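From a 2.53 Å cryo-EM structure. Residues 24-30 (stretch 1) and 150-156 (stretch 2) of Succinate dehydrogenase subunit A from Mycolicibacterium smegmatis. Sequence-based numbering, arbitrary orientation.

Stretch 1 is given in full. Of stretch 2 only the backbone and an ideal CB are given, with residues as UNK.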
# COMPACT_ATOMS: atom_id res chain seq x y z
N VAL A 24 5.19 9.66 19.22
CA VAL A 24 3.86 9.87 19.81
C VAL A 24 3.55 8.78 20.82
O VAL A 24 3.06 9.05 21.92
CB VAL A 24 2.80 9.94 18.71
CG1 VAL A 24 1.41 10.00 19.32
CG2 VAL A 24 3.04 11.14 17.83
N ILE A 25 3.83 7.53 20.46
CA ILE A 25 3.57 6.42 21.37
C ILE A 25 4.38 6.58 22.65
O ILE A 25 3.87 6.41 23.76
CB ILE A 25 3.86 5.07 20.68
CG1 ILE A 25 2.90 4.86 19.51
CG2 ILE A 25 3.75 3.93 21.66
CD1 ILE A 25 3.33 3.79 18.55
N GLU A 26 5.66 6.93 22.51
CA GLU A 26 6.51 7.08 23.69
C GLU A 26 6.04 8.22 24.58
O GLU A 26 5.99 8.09 25.81
CB GLU A 26 7.96 7.30 23.26
CG GLU A 26 8.92 7.55 24.40
CD GLU A 26 9.21 6.31 25.22
OE1 GLU A 26 8.78 5.21 24.81
OE2 GLU A 26 9.86 6.43 26.27
N ALA A 27 5.69 9.36 23.98
CA ALA A 27 5.25 10.51 24.76
C ALA A 27 3.94 10.21 25.48
O ALA A 27 3.75 10.65 26.62
CB ALA A 27 5.10 11.73 23.85
N ARG A 28 3.03 9.48 24.84
CA ARG A 28 1.81 9.08 25.52
C ARG A 28 2.11 8.12 26.67
O ARG A 28 1.48 8.19 27.73
CB ARG A 28 0.83 8.45 24.54
CG ARG A 28 -0.59 8.31 25.09
CD ARG A 28 -0.84 6.91 25.61
NE ARG A 28 -2.24 6.66 25.91
CZ ARG A 28 -2.68 5.58 26.55
NH1 ARG A 28 -1.82 4.67 26.97
NH2 ARG A 28 -3.98 5.42 26.78
N GLU A 29 3.07 7.21 26.47
CA GLU A 29 3.42 6.29 27.55
C GLU A 29 3.96 7.03 28.76
O GLU A 29 3.64 6.69 29.90
CB GLU A 29 4.45 5.26 27.06
CG GLU A 29 3.93 4.31 25.99
CD GLU A 29 2.85 3.38 26.49
OE1 GLU A 29 2.89 3.01 27.69
OE2 GLU A 29 1.97 3.00 25.69
N ARG A 30 4.79 8.06 28.53
CA ARG A 30 5.28 8.84 29.66
C ARG A 30 4.20 9.71 30.28
O ARG A 30 4.39 10.23 31.39
CB ARG A 30 6.47 9.70 29.23
CG ARG A 30 7.60 8.91 28.61
CD ARG A 30 8.58 8.41 29.66
NE ARG A 30 8.03 7.36 30.52
CZ ARG A 30 7.72 6.13 30.12
NH1 ARG A 30 7.91 5.76 28.86
NH2 ARG A 30 7.22 5.26 30.98
N UNK A 150 -5.28 1.86 19.03
CA UNK A 150 -5.48 1.07 20.25
C UNK A 150 -5.33 1.93 21.50
O UNK A 150 -6.11 1.81 22.45
CB UNK A 150 -4.49 -0.09 20.30
N UNK A 151 -4.32 2.80 21.51
CA UNK A 151 -4.10 3.65 22.68
C UNK A 151 -5.27 4.60 22.89
O UNK A 151 -5.70 4.83 24.02
CB UNK A 151 -2.80 4.44 22.53
N UNK A 152 -5.82 5.15 21.80
CA UNK A 152 -6.97 6.02 22.01
C UNK A 152 -8.25 5.25 22.30
O UNK A 152 -9.16 5.80 22.92
CB UNK A 152 -7.18 6.91 20.78
N UNK A 153 -8.34 3.97 21.92
CA UNK A 153 -9.43 3.14 22.42
C UNK A 153 -9.33 2.95 23.93
O UNK A 153 -10.35 3.00 24.64
CB UNK A 153 -9.43 1.78 21.72
N UNK A 154 -8.12 2.74 24.44
CA UNK A 154 -7.93 2.68 25.89
C UNK A 154 -8.30 4.01 26.55
O UNK A 154 -8.90 4.03 27.63
CB UNK A 154 -6.48 2.31 26.22
N UNK A 155 -7.93 5.12 25.91
CA UNK A 155 -8.31 6.43 26.43
C UNK A 155 -9.83 6.60 26.45
O UNK A 155 -10.38 7.19 27.38
CB UNK A 155 -7.67 7.54 25.59
N UNK A 156 -10.51 6.10 25.42
CA UNK A 156 -11.97 6.14 25.40
C UNK A 156 -12.55 5.35 26.56
O UNK A 156 -13.48 5.82 27.24
CB UNK A 156 -12.50 5.60 24.07

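Residues 24-30 and 150-156 are both helical, and their axes run in the same general direction, 28° apart, with a closest approach of 12.0 Å. That spacing is wide enough that contact depends on side chains reaching across, above all that of Arg-28, which is bent at chi2 (-98°) and brings its guanidinium up to the side of the second helix.

Position 150 has helical backbone angles, and no atom of the first stretch lies within 5.5 Å of its ideal CB. Nothing visible discriminates among side chains there, and any helix-compatible residue would serve. The deposited residue is Ser-150, which makes no contact with the first stretch; its backbone O accepts a hydrogen bond from N of position 154 (3.0 Å).

Position 151 is the centre of the contact. Its CA-to-CB bond points toward the first helix, its CA lies 8.3 Å from CA of Ile-25, and its ideal CB is 4.1 Å from Arg-28 NE. The surroundings are mixed: the aliphatic Ile-25 on one hand, the flat guanidinium of Arg-28 and the carboxylate of Glu-29 on the other. A medium-sized apolar residue such as leucine, isoleucine or methionine would fill the gap, since it can pack on the isoleucine and also lie over a guanidinium face. The residue is Leu-151, with chi1 m and chi2 t. Its CD1 meets Ile-25 CG2 at 4.1 Å, while CD2 covers one face of the guanidinium, 3.4 Å from Arg-28 NH1, and comes within 3.8 Å of Glu-29 OE2. The backbone O of Leu-151 is 3.3 Å from Arg-28 NH2, but the angle is too poor for a hydrogen bond.

Positions 152 and 153 both point sideways, and neither ideal CB has a neighbour from the first stretch within 5.5 Å, so polar and apolar residues are equally admissible on this evidence. Both are glutamines. Gln-152 makes no contact with the first helix; the end of Gln-153 leads away from it and is hydrogen-bonded elsewhere in the structure.

Position 154 points toward the first helix, its ideal CB 4.0 Å from Arg-28 NH2. A positive charge so near favours an acidic residue, though glutamine or a small side chain would also be tolerated. Glu-154 is found here. Its OE1 stays 4.0 Å from Arg-28 NH1, so the opposite charges are near each other without forming a salt bridge.

Position 155, one turn beyond 151, also points toward the first helix, with its ideal CB 4.4 Å from Arg-28 NH2. A short acceptor is well suited to this distance: aspartate best matches the charge, with asparagine a neutral alternative. Asp-155 meets the guanidinium at its edge, near its plane, where N-H groups point outward. Arg-28 NH2 donates to Asp-155 OD1 at 2.5 Å, a very short hydrogen bond within a salt bridge.

Position 156 is out of reach and leaves the choice open; Lys-156 makes no contact with the first stretch.

Stretch 2 150-156: SLQQEDK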
# COMPACT_ATOMS: atom_id res chain seq x y z
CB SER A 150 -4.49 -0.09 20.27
OG SER A 150 -4.63 -0.86 21.45
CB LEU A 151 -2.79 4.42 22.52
CG LEU A 151 -1.53 3.58 22.68
CD1 LEU A 151 -0.29 4.39 22.35
CD2 LEU A 151 -1.43 3.02 24.08
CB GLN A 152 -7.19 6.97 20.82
CG GLN A 152 -7.02 6.40 19.45
CD GLN A 152 -6.89 7.49 18.41
OE1 GLN A 152 -6.65 8.65 18.75
NE2 GLN A 152 -7.03 7.13 17.14
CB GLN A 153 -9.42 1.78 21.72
CG GLN A 153 -10.01 1.80 20.33
CD GLN A 153 -9.69 0.55 19.54
OE1 GLN A 153 -8.82 -0.23 19.92
NE2 GLN A 153 -10.38 0.36 18.43
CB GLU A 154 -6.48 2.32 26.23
CG GLU A 154 -5.99 1.03 25.60
CD GLU A 154 -4.49 0.87 25.71
OE1 GLU A 154 -3.93 1.22 26.77
OE2 GLU A 154 -3.86 0.41 24.73
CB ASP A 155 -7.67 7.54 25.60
CG ASP A 155 -6.18 7.63 25.80
OD1 ASP A 155 -5.70 7.23 26.88
OD2 ASP A 155 -5.48 8.11 24.88
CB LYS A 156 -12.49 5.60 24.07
CG LYS A 156 -13.99 5.41 24.02
CD LYS A 156 -14.71 6.73 23.97
CE LYS A 156 -16.12 6.56 23.44
NZ LYS A 156 -16.81 7.86 23.28
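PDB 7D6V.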